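Long-range contacts in uncharacterized conserved protein (Staphylococcus epidermidis, PDB 3FRM), which is of unknown function but probably belongs to the GNAT acetyltransferase superfamily, with two GNAT-like regions in one chain that share a continuous beta sheet: residues A[25-30]-A[40-45]; A[46-51]-A[74-79]; A[52-57]-A[91-96]; A[69-74]-A[248-253]. All blocks are in the same frame, centred on the assembly; numbering follows the deposited sequence.

The four contacts form one connected block around helix 50-66 and the strands beside it. Interaction 1 pairs strands 25-29 and 41-44; strand 72-75, next to strand 41-44 in the sheet, carries interactions 2 and 4, which share F74, and Y44 and F76 bring their rings together. Interactions 3 and 4 are nearest, with centres 10 Å apart, joined by K251 NZ bonding to L93 O at 2.7 Å. Interaction 1 reaches interaction 3 through Y44 OH and D56 OD2, 2.7 Å apart, and interaction 4 through T41 OG1 and S73 OG, 2.6 Å apart. The sodium ion is bound by Y159, N160, D162 and I164, none of which belongs to these segments.

Interaction 1: A[25-30]-A[40-45]; sequences KAIYLL and NTWIYK
K25, W42 and N40 bury the most surface where strand 25-29 runs antiparallel to strand 41-44. K25 sets out from the crowded rotamer, with CG between its backbone N and carbonyl carbon (chi1 52°), and bends again at chi2. The aliphatic chain therefore lies alongside the W42 indole, and CD sits over the six-membered ring, 3.5 Å from W42 CZ3. A further bend at chi4 turns the ammonium away from the ring face, where it forms a salt bridge with D22. I27 covers the same indole face: its CG1 lies over the five-membered ring, 3.8 Å from that ring's centroid, and I27 CD1 reaches on to the benzo ring, 3.5 Å from W42 CZ2. Two CH-pi contacts thus share one aromatic face, on the side of the sheet where helix 50-66 packs. N40 works at the other end. Its OD1 accepts the amide of L30, with L30 N 2.8 Å from N40 OD1 and the donor 41° out of the carboxamide plane; Q67 NE2 is a second donor to this oxygen, while N40 ND2 is held by the carbonyls of Q33 and K36, so the whole amide group is fixed. Between these ends, A26 with I43 and Y28 with T41 exchange backbone hydrogen bonds in both directions, with I43 N 2.9 Å from A26 O. This is a classic antiparallel beta hairpin, its loop secured by an asparagine side chain.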
# COMPACT_ATOMS: atom_id res chain seq x y z
N LYS A 25 -11.25 1.91 -26.61
CA LYS A 25 -11.28 0.75 -25.69
C LYS A 25 -10.94 -0.61 -26.31
O LYS A 25 -11.18 -0.88 -27.47
CB LYS A 25 -12.67 0.63 -25.10
CG LYS A 25 -13.73 0.62 -26.19
CD LYS A 25 -14.57 -0.58 -26.12
CE LYS A 25 -15.84 -0.44 -27.04
NZ LYS A 25 -15.53 -0.01 -28.43
N ALA A 26 -10.40 -1.49 -25.49
CA ALA A 26 -10.15 -2.87 -25.83
C ALA A 26 -11.13 -3.64 -24.98
O ALA A 26 -11.28 -3.34 -23.81
CB ALA A 26 -8.68 -3.27 -25.46
N ILE A 27 -11.83 -4.60 -25.55
CA ILE A 27 -12.74 -5.49 -24.79
C ILE A 27 -12.17 -6.92 -24.69
O ILE A 27 -11.82 -7.49 -25.69
CB ILE A 27 -14.05 -5.58 -25.49
CG1 ILE A 27 -14.73 -4.20 -25.55
CG2 ILE A 27 -14.93 -6.70 -24.88
CD1 ILE A 27 -16.17 -4.28 -26.05
N TYR A 28 -12.05 -7.47 -23.48
CA TYR A 28 -11.47 -8.80 -23.29
C TYR A 28 -12.53 -9.68 -22.61
O TYR A 28 -13.24 -9.25 -21.71
CB TYR A 28 -10.27 -8.68 -22.38
CG TYR A 28 -9.05 -8.08 -23.04
CD1 TYR A 28 -8.04 -8.90 -23.52
CD2 TYR A 28 -8.92 -6.72 -23.19
CE1 TYR A 28 -6.89 -8.37 -24.13
CE2 TYR A 28 -7.79 -6.16 -23.82
CZ TYR A 28 -6.78 -7.02 -24.27
OH TYR A 28 -5.65 -6.53 -24.88
N LEU A 29 -12.58 -10.94 -23.06
CA LEU A 29 -13.42 -11.97 -22.58
C LEU A 29 -12.65 -13.28 -22.65
O LEU A 29 -11.78 -13.45 -23.53
CB LEU A 29 -14.58 -12.09 -23.53
CG LEU A 29 -15.99 -11.55 -23.33
CD1 LEU A 29 -16.06 -10.23 -22.64
CD2 LEU A 29 -16.55 -11.47 -24.71
N LEU A 30 -13.00 -14.23 -21.78
CA LEU A 30 -12.53 -15.56 -21.85
C LEU A 30 -13.75 -16.46 -21.60
O LEU A 30 -14.03 -16.89 -20.46
CB LEU A 30 -11.43 -15.80 -20.83
CG LEU A 30 -10.65 -17.13 -20.89
CD1 LEU A 30 -9.96 -17.35 -22.22
CD2 LEU A 30 -9.57 -17.21 -19.80
N ASN A 40 -12.08 -10.80 -18.02
CA ASN A 40 -13.33 -10.35 -18.58
C ASN A 40 -13.61 -8.87 -18.25
O ASN A 40 -14.20 -8.51 -17.24
CB ASN A 40 -14.49 -11.27 -18.15
CG ASN A 40 -14.31 -12.75 -18.63
OD1 ASN A 40 -14.60 -13.08 -19.78
ND2 ASN A 40 -13.89 -13.65 -17.72
N THR A 41 -13.19 -7.98 -19.13
CA THR A 41 -13.15 -6.59 -18.73
C THR A 41 -12.96 -5.68 -19.94
O THR A 41 -12.52 -6.11 -21.00
CB THR A 41 -12.01 -6.38 -17.66
OG1 THR A 41 -12.23 -5.16 -16.92
CG2 THR A 41 -10.62 -6.41 -18.29
N TRP A 42 -13.29 -4.41 -19.76
CA TRP A 42 -13.03 -3.40 -20.72
C TRP A 42 -11.81 -2.57 -20.27
O TRP A 42 -11.78 -2.13 -19.13
CB TRP A 42 -14.21 -2.45 -20.77
CG TRP A 42 -15.32 -2.85 -21.61
CD1 TRP A 42 -15.91 -4.11 -21.68
CD2 TRP A 42 -16.10 -1.99 -22.43
NE1 TRP A 42 -16.99 -4.06 -22.55
CE2 TRP A 42 -17.14 -2.78 -23.01
CE3 TRP A 42 -16.04 -0.63 -22.74
CZ2 TRP A 42 -18.08 -2.25 -23.89
CZ3 TRP A 42 -16.98 -0.12 -23.62
CH2 TRP A 42 -17.97 -0.94 -24.19
N ILE A 43 -10.84 -2.36 -21.17
CA ILE A 43 -9.69 -1.50 -20.91
C ILE A 43 -9.93 -0.22 -21.74
O ILE A 43 -9.83 -0.25 -22.94
CB ILE A 43 -8.39 -2.14 -21.37
CG1 ILE A 43 -8.28 -3.62 -20.93
CG2 ILE A 43 -7.13 -1.35 -20.89
CD1 ILE A 43 -8.28 -3.84 -19.46
N TYR A 44 -10.24 0.90 -21.11
CA TYR A 44 -10.40 2.14 -21.89
C TYR A 44 -9.04 2.67 -22.33
O TYR A 44 -8.06 2.58 -21.59
CB TYR A 44 -11.11 3.25 -21.09
CG TYR A 44 -12.61 3.10 -20.94
CD1 TYR A 44 -13.47 3.29 -22.03
CD2 TYR A 44 -13.18 2.82 -19.72
CE1 TYR A 44 -14.83 3.17 -21.90
CE2 TYR A 44 -14.60 2.71 -19.59
CZ TYR A 44 -15.38 2.87 -20.68
OH TYR A 44 -16.72 2.77 -20.54
N LYS A 45 -9.00 3.23 -23.54
CA LYS A 45 -7.89 3.99 -24.03
C LYS A 45 -8.16 5.50 -23.93
O LYS A 45 -7.26 6.28 -23.63
CB LYS A 45 -7.59 3.56 -25.45
CG LYS A 45 -6.88 2.20 -25.43
CD LYS A 45 -7.09 1.34 -26.68
CE LYS A 45 -6.04 1.64 -27.72
NZ LYS A 45 -6.51 1.15 -29.05

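Interaction 2: A[46-51]-A[74-79]; sequences TMPTMN and FSFPAN
Selenomethionine M47 turns sharply at chi2 (-68°) and then runs extended through chi3, while F76 keeps CG beside its own backbone N (chi1 -69°); together these torsions bring the selenium up to the phenyl ring. The two side chains cross at about a right angle, with M47 SE 3.8 Å from F76 CD1 and 4.8 Å from the ring centroid. The approach is oblique to the ring, a Met-aromatic contact. P48 meets the same ring at its edge, placing CG 4.0 Å from F76 CE1. P77 crosses the M47 side chain at about a right angle, with P77 CD against M47 CE, and its CG rests on the backbone, 3.6 Å from M47 N. All of this is apolar packing, and F76 is enclosed further by Y44, whose ring lies at about 20° to its own, and by L86 and I90 of helix 84-92. Just after P48, T49 occupies the N-cap position of helix 50-66, its OG1 bonding to the backbone N of Q52. The contact thus fastens the link between strand 41-44 and the helix to F76 and P77, just after S75, as part of a beta-alpha-beta crossover whose two strands are parallel neighbours in the sheet.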
# COMPACT_ATOMS: atom_id res chain seq x y z
N THR A 46 -9.41 5.90 -24.14
CA THR A 46 -9.81 7.29 -23.87
C THR A 46 -11.01 7.36 -22.92
O THR A 46 -11.86 6.50 -22.92
CB THR A 46 -10.07 8.07 -25.16
OG1 THR A 46 -10.98 7.31 -25.96
CG2 THR A 46 -8.78 8.26 -25.93
N MSE A 47 -11.06 8.40 -22.12
CA MSE A 47 -12.12 8.65 -21.15
C MSE A 47 -13.51 8.76 -21.73
O MSE A 47 -13.78 9.69 -22.47
CB MSE A 47 -11.86 9.97 -20.42
CG MSE A 47 -11.05 9.81 -19.16
SE MSE A 47 -11.99 8.86 -17.68
CE MSE A 47 -10.44 9.03 -16.47
N PRO A 48 -14.40 7.85 -21.36
CA PRO A 48 -15.79 7.99 -21.75
C PRO A 48 -16.42 9.18 -21.03
O PRO A 48 -16.05 9.46 -19.91
CB PRO A 48 -16.42 6.67 -21.24
CG PRO A 48 -15.59 6.26 -20.09
CD PRO A 48 -14.18 6.69 -20.49
N THR A 49 -17.36 9.89 -21.64
CA THR A 49 -18.24 10.72 -20.84
C THR A 49 -19.14 9.79 -20.03
O THR A 49 -19.26 8.57 -20.30
CB THR A 49 -19.19 11.54 -21.67
OG1 THR A 49 -20.26 10.70 -22.14
CG2 THR A 49 -18.48 12.17 -22.83
N MSE A 50 -19.78 10.38 -19.03
CA MSE A 50 -20.73 9.73 -18.20
C MSE A 50 -21.75 9.00 -19.03
O MSE A 50 -22.02 7.85 -18.74
CB MSE A 50 -21.39 10.74 -17.28
CG MSE A 50 -21.80 10.18 -15.94
SE MSE A 50 -23.73 10.11 -15.82
CE MSE A 50 -24.28 11.88 -15.20
N ASN A 51 -22.28 9.63 -20.07
CA ASN A 51 -23.32 9.03 -20.95
C ASN A 51 -22.82 7.85 -21.76
O ASN A 51 -23.51 6.88 -21.89
CB ASN A 51 -23.85 10.06 -21.94
CG ASN A 51 -24.58 11.20 -21.26
OD1 ASN A 51 -25.33 10.98 -20.32
ND2 ASN A 51 -24.38 12.44 -21.76
N PHE A 74 -14.09 -2.20 -15.49
CA PHE A 74 -13.46 -1.31 -16.42
C PHE A 74 -12.18 -0.80 -15.81
O PHE A 74 -12.10 -0.63 -14.59
CB PHE A 74 -14.38 -0.10 -16.70
CG PHE A 74 -15.81 -0.49 -17.11
CD1 PHE A 74 -16.20 -0.49 -18.43
CD2 PHE A 74 -16.75 -0.88 -16.16
CE1 PHE A 74 -17.52 -0.85 -18.81
CE2 PHE A 74 -18.06 -1.26 -16.54
CZ PHE A 74 -18.44 -1.23 -17.85
N SER A 75 -11.19 -0.58 -16.67
CA SER A 75 -9.99 0.19 -16.37
C SER A 75 -10.10 1.45 -17.16
O SER A 75 -10.60 1.39 -18.27
CB SER A 75 -8.77 -0.48 -16.93
OG SER A 75 -8.64 -1.66 -16.28
N PHE A 76 -9.53 2.52 -16.63
CA PHE A 76 -9.54 3.79 -17.30
C PHE A 76 -8.15 4.12 -17.87
O PHE A 76 -7.21 3.34 -17.73
CB PHE A 76 -10.13 4.87 -16.37
CG PHE A 76 -11.60 4.70 -16.10
CD1 PHE A 76 -12.53 5.21 -16.95
CD2 PHE A 76 -12.04 3.98 -15.01
CE1 PHE A 76 -13.92 5.01 -16.71
CE2 PHE A 76 -13.38 3.78 -14.76
CZ PHE A 76 -14.33 4.29 -15.62
N PRO A 77 -8.02 5.25 -18.55
CA PRO A 77 -6.74 5.45 -19.25
C PRO A 77 -5.56 5.65 -18.29
O PRO A 77 -5.71 6.21 -17.21
CB PRO A 77 -6.97 6.72 -20.04
CG PRO A 77 -8.58 6.71 -20.21
CD PRO A 77 -9.06 6.24 -18.92
N ALA A 78 -4.41 5.15 -18.67
CA ALA A 78 -3.16 5.46 -17.94
C ALA A 78 -3.02 6.91 -17.51
O ALA A 78 -3.15 7.83 -18.30
CB ALA A 78 -1.98 5.05 -18.76
N ASN A 79 -2.80 7.10 -16.21
CA ASN A 79 -2.50 8.40 -15.69
C ASN A 79 -3.62 9.43 -15.90
O ASN A 79 -3.37 10.61 -15.93
CB ASN A 79 -1.20 8.91 -16.29
CG ASN A 79 -0.12 7.90 -16.13
OD1 ASN A 79 0.21 7.54 -15.03
ND2 ASN A 79 0.37 7.37 -17.22

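Interaction 3: A[52-57]-A[91-96]; sequences QWLKDI and RELGFQ
An edge-to-face aromatic pair joins helix 50-66 to the turn leading from helix 84-92 into strand 96-105, in the probably GNAT-like first region, where both helices pack beside the mixed sheet. W53 holds CG anti to its backbone N (chi1 -175°), which sends the indole straight out from the helix toward the turn. F95 answers with CG beside its own backbone N (chi1 -83°), and the two side chains meet tip to tip. The benzo edge of W53 (CZ2, CH2) points at one face of the F95 ring, toward its rim, with the planes at 63° and the centroids 5.2 Å apart. L93, the first residue to leave helical geometry, reaches in with an extended chi2, and its CD1 lies 3.7 Å from W53 CZ3. I57, one turn further along the helix, lays CD1 over a face of the W53 indole and also meets L93, whose CD1 is 3.9 Å from I57 CD1. This apolar cluster continues into the sheet, since W53 and F95 both touch F74 and I249. Nearby, R91 packs on E198 of the second subunit. The tightest point of the aromatic pair is the rim of the indole, where W53 CH2 comes to 3.6 Å from F95 CE2.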
# COMPACT_ATOMS: atom_id res chain seq x y z
N GLN A 52 -21.62 8.00 -22.32
CA GLN A 52 -20.90 6.92 -22.96
C GLN A 52 -20.79 5.74 -22.00
O GLN A 52 -21.13 4.62 -22.36
CB GLN A 52 -19.48 7.34 -23.28
CG GLN A 52 -19.13 7.48 -24.72
CD GLN A 52 -19.56 6.34 -25.65
OE1 GLN A 52 -19.49 6.49 -26.86
NE2 GLN A 52 -19.99 5.21 -25.10
N TRP A 53 -20.31 6.01 -20.79
CA TRP A 53 -20.11 4.97 -19.79
C TRP A 53 -21.37 4.18 -19.51
O TRP A 53 -21.29 2.95 -19.32
CB TRP A 53 -19.46 5.50 -18.47
CG TRP A 53 -19.14 4.37 -17.49
CD1 TRP A 53 -18.24 3.35 -17.69
CD2 TRP A 53 -19.76 4.11 -16.22
NE1 TRP A 53 -18.25 2.50 -16.61
CE2 TRP A 53 -19.16 2.94 -15.69
CE3 TRP A 53 -20.73 4.77 -15.46
CZ2 TRP A 53 -19.53 2.39 -14.45
CZ3 TRP A 53 -21.08 4.24 -14.22
CH2 TRP A 53 -20.47 3.04 -13.72
N LEU A 54 -22.52 4.85 -19.50
CA LEU A 54 -23.83 4.18 -19.28
C LEU A 54 -24.18 3.19 -20.38
O LEU A 54 -24.69 2.06 -20.13
CB LEU A 54 -24.95 5.22 -19.20
CG LEU A 54 -25.40 5.66 -17.81
CD1 LEU A 54 -24.39 5.41 -16.71
CD2 LEU A 54 -25.84 7.14 -17.82
N LYS A 55 -23.92 3.65 -21.60
CA LYS A 55 -24.07 2.84 -22.79
C LYS A 55 -23.11 1.66 -22.75
O LYS A 55 -23.52 0.56 -23.10
CB LYS A 55 -23.84 3.70 -24.03
CG LYS A 55 -25.06 4.53 -24.43
CD LYS A 55 -24.69 5.69 -25.31
CE LYS A 55 -25.85 6.68 -25.35
NZ LYS A 55 -25.39 8.10 -25.65
N ASP A 56 -21.90 1.85 -22.24
CA ASP A 56 -20.88 0.80 -22.21
C ASP A 56 -21.23 -0.22 -21.12
O ASP A 56 -20.97 -1.43 -21.25
CB ASP A 56 -19.50 1.39 -21.97
CG ASP A 56 -19.04 2.36 -23.07
OD1 ASP A 56 -19.56 2.33 -24.20
OD2 ASP A 56 -18.10 3.14 -22.82
N ILE A 57 -21.87 0.26 -20.06
CA ILE A 57 -22.42 -0.66 -19.06
C ILE A 57 -23.37 -1.64 -19.67
O ILE A 57 -23.36 -2.82 -19.30
CB ILE A 57 -23.13 0.08 -17.94
CG1 ILE A 57 -22.10 0.40 -16.87
CG2 ILE A 57 -24.22 -0.78 -17.29
CD1 ILE A 57 -22.39 1.68 -16.16
N ARG A 91 -19.97 5.55 -8.03
CA ARG A 91 -20.39 5.26 -6.66
C ARG A 91 -21.87 4.88 -6.60
O ARG A 91 -22.20 3.90 -6.00
CB ARG A 91 -20.08 6.40 -5.69
CG ARG A 91 -18.77 6.17 -4.95
CD ARG A 91 -17.94 7.45 -4.82
NE ARG A 91 -18.83 8.60 -4.75
CZ ARG A 91 -18.58 9.79 -5.28
NH1 ARG A 91 -17.43 9.99 -5.92
NH2 ARG A 91 -19.49 10.77 -5.19
N GLU A 92 -22.75 5.61 -7.27
CA GLU A 92 -24.23 5.35 -7.19
C GLU A 92 -24.61 4.00 -7.75
O GLU A 92 -25.62 3.42 -7.34
CB GLU A 92 -25.00 6.46 -7.92
CG GLU A 92 -26.50 6.28 -8.04
CD GLU A 92 -27.12 7.17 -9.14
OE1 GLU A 92 -28.13 6.73 -9.75
OE2 GLU A 92 -26.61 8.29 -9.40
N LEU A 93 -23.83 3.46 -8.67
CA LEU A 93 -24.18 2.16 -9.23
C LEU A 93 -23.53 0.99 -8.44
O LEU A 93 -23.64 -0.19 -8.82
CB LEU A 93 -23.88 2.15 -10.73
CG LEU A 93 -24.80 3.05 -11.60
CD1 LEU A 93 -24.36 2.90 -13.02
CD2 LEU A 93 -26.33 2.71 -11.48
N GLY A 94 -22.87 1.32 -7.34
CA GLY A 94 -22.36 0.34 -6.43
C GLY A 94 -21.10 -0.35 -6.92
O GLY A 94 -20.98 -1.59 -6.76
N PHE A 95 -20.18 0.40 -7.55
CA PHE A 95 -18.87 -0.14 -7.98
C PHE A 95 -17.84 0.07 -6.89
O PHE A 95 -17.98 0.99 -6.12
CB PHE A 95 -18.32 0.58 -9.25
CG PHE A 95 -18.88 0.06 -10.53
CD1 PHE A 95 -18.13 -0.81 -11.31
CD2 PHE A 95 -20.20 0.37 -10.93
CE1 PHE A 95 -18.66 -1.35 -12.50
CE2 PHE A 95 -20.77 -0.16 -12.12
CZ PHE A 95 -19.99 -1.01 -12.92
N GLN A 96 -16.84 -0.80 -6.83
CA GLN A 96 -15.64 -0.58 -6.05
C GLN A 96 -14.63 0.17 -6.93
O GLN A 96 -14.37 -0.25 -8.07
CB GLN A 96 -15.00 -1.90 -5.69
CG GLN A 96 -15.88 -3.01 -5.08
CD GLN A 96 -15.14 -4.40 -5.14
OE1 GLN A 96 -13.89 -4.46 -5.20
NE2 GLN A 96 -15.92 -5.50 -5.15

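Interaction 4: A[69-74]-A[248-253]; sequences SYHLSF and HILKEN
F74 O is held by one hydrogen bond, from I249 N at 2.8 Å and nearly along the C=O axis, and by one weaker CA-H...O contact, from H248 CA at 3.2 Å. The return bond, F74 N to I249 O, is longer at 3.2 Å. Two residues away L72 and K251 repeat the pairing. K251 N donates almost straight to L72 O, with an N-H...O angle of 172°, and L72 N donates a hydrogen bond to K251 O. On the face carrying L72, F74, I249 and K251, the F74 ring and the I249 side chain cross obliquely. I249 puts CG1 in the crowded position between its backbone N and carbonyl carbon (chi1 58°), so that its CD1 lies 3.8 Å from F74 CD2; helix 50-66 packs on this side through Q60 and W53. On the reverse face L250 keeps CG anti to its backbone N and brings CD1 to 4.0 Å from S73 CB. On this face S73 OG also bonds to T41 OG1 of the next strand; H71, just before strand 72-75, bonds through NE2 to N40 O. K251 extends its chain fully to reach L93 O. Strand 241-251 is thereby set between strands 72-75 and 96-105, so this antiparallel ladder interleaves the chain's last strand with the early ones, consistent with two GNAT-like regions built into one continuous mixed sheet.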
# COMPACT_ATOMS: atom_id res chain seq x y z
N SER A 69 -21.07 -14.74 -17.17
CA SER A 69 -20.24 -13.89 -16.34
C SER A 69 -21.21 -12.97 -15.57
O SER A 69 -22.22 -12.52 -16.14
CB SER A 69 -19.39 -13.01 -17.26
OG SER A 69 -18.16 -13.63 -17.66
N TYR A 70 -20.95 -12.67 -14.31
CA TYR A 70 -21.97 -11.95 -13.52
C TYR A 70 -21.48 -10.66 -12.91
O TYR A 70 -22.21 -10.04 -12.12
CB TYR A 70 -22.61 -12.85 -12.45
CG TYR A 70 -23.16 -14.14 -13.03
CD1 TYR A 70 -24.27 -14.12 -13.89
CD2 TYR A 70 -22.57 -15.37 -12.71
CE1 TYR A 70 -24.77 -15.28 -14.43
CE2 TYR A 70 -23.06 -16.54 -13.22
CZ TYR A 70 -24.16 -16.49 -14.08
OH TYR A 70 -24.61 -17.65 -14.61
N HIS A 71 -20.29 -10.21 -13.31
CA HIS A 71 -19.71 -9.03 -12.75
C HIS A 71 -19.60 -7.96 -13.84
O HIS A 71 -19.90 -8.21 -15.01
CB HIS A 71 -18.33 -9.40 -12.27
CG HIS A 71 -17.40 -9.71 -13.39
ND1 HIS A 71 -17.35 -10.95 -13.99
CD2 HIS A 71 -16.52 -8.91 -14.06
CE1 HIS A 71 -16.44 -10.92 -14.96
NE2 HIS A 71 -15.92 -9.70 -15.02
N LEU A 72 -19.09 -6.77 -13.47
CA LEU A 72 -18.83 -5.72 -14.41
C LEU A 72 -17.49 -5.08 -14.06
O LEU A 72 -17.19 -4.90 -12.88
CB LEU A 72 -19.93 -4.65 -14.33
CG LEU A 72 -21.37 -4.89 -14.70
CD1 LEU A 72 -22.06 -3.50 -14.83
CD2 LEU A 72 -21.45 -5.63 -16.01
N SER A 73 -16.69 -4.71 -15.06
CA SER A 73 -15.44 -4.09 -14.74
C SER A 73 -14.78 -3.27 -15.87
O SER A 73 -14.88 -3.61 -17.03
CB SER A 73 -14.51 -5.15 -14.18
OG SER A 73 -14.04 -5.99 -15.17
N PHE A 74 -14.09 -2.20 -15.49
CA PHE A 74 -13.46 -1.31 -16.42
C PHE A 74 -12.18 -0.80 -15.81
O PHE A 74 -12.10 -0.63 -14.59
CB PHE A 74 -14.38 -0.10 -16.70
CG PHE A 74 -15.81 -0.49 -17.11
CD1 PHE A 74 -16.20 -0.49 -18.43
CD2 PHE A 74 -16.75 -0.88 -16.16
CE1 PHE A 74 -17.52 -0.85 -18.81
CE2 PHE A 74 -18.06 -1.26 -16.54
CZ PHE A 74 -18.44 -1.23 -17.85
N HIS A 248 -9.61 1.77 -11.81
CA HIS A 248 -10.28 0.57 -12.23
C HIS A 248 -11.45 0.30 -11.26
O HIS A 248 -11.41 0.59 -10.06
CB HIS A 248 -9.30 -0.63 -12.35
CG HIS A 248 -9.15 -1.41 -11.10
ND1 HIS A 248 -8.18 -1.13 -10.16
CD2 HIS A 248 -9.89 -2.42 -10.58
CE1 HIS A 248 -8.31 -1.94 -9.13
NE2 HIS A 248 -9.33 -2.75 -9.37
N ILE A 249 -12.54 -0.16 -11.82
CA ILE A 249 -13.71 -0.36 -11.00
C ILE A 249 -14.23 -1.75 -11.22
O ILE A 249 -14.06 -2.29 -12.30
CB ILE A 249 -14.78 0.69 -11.35
CG1 ILE A 249 -15.17 0.63 -12.81
CG2 ILE A 249 -14.21 2.10 -11.07
CD1 ILE A 249 -16.49 1.38 -13.07
N LEU A 250 -14.92 -2.28 -10.21
CA LEU A 250 -15.42 -3.65 -10.18
C LEU A 250 -16.72 -3.69 -9.41
O LEU A 250 -16.82 -3.13 -8.32
CB LEU A 250 -14.39 -4.58 -9.48
CG LEU A 250 -14.77 -6.07 -9.23
CD1 LEU A 250 -15.12 -6.77 -10.55
CD2 LEU A 250 -13.58 -6.81 -8.58
N LYS A 251 -17.73 -4.33 -10.01
CA LYS A 251 -18.97 -4.70 -9.34
C LYS A 251 -19.07 -6.20 -9.47
O LYS A 251 -19.19 -6.72 -10.56
CB LYS A 251 -20.18 -4.07 -9.99
CG LYS A 251 -21.45 -4.24 -9.18
CD LYS A 251 -22.60 -3.49 -9.84
CE LYS A 251 -23.90 -3.60 -9.06
NZ LYS A 251 -24.86 -2.53 -9.50
N GLU A 252 -19.02 -6.90 -8.34
CA GLU A 252 -18.94 -8.35 -8.35
C GLU A 252 -20.24 -9.01 -8.79
O GLU A 252 -20.20 -10.14 -9.27
CB GLU A 252 -18.50 -8.84 -6.99
CG GLU A 252 -17.04 -8.43 -6.66
CD GLU A 252 -16.58 -8.83 -5.24
OE1 GLU A 252 -15.67 -8.14 -4.71
OE2 GLU A 252 -17.10 -9.83 -4.66
N ASN A 253 -21.36 -8.29 -8.71
CA ASN A 253 -22.65 -8.84 -9.15
C ASN A 253 -23.56 -7.89 -9.90
O ASN A 253 -24.04 -6.90 -9.33
CB ASN A 253 -23.43 -9.43 -7.97
CG ASN A 253 -22.67 -10.55 -7.29
OD1 ASN A 253 -22.57 -11.70 -7.78
ND2 ASN A 253 -22.07 -10.21 -6.17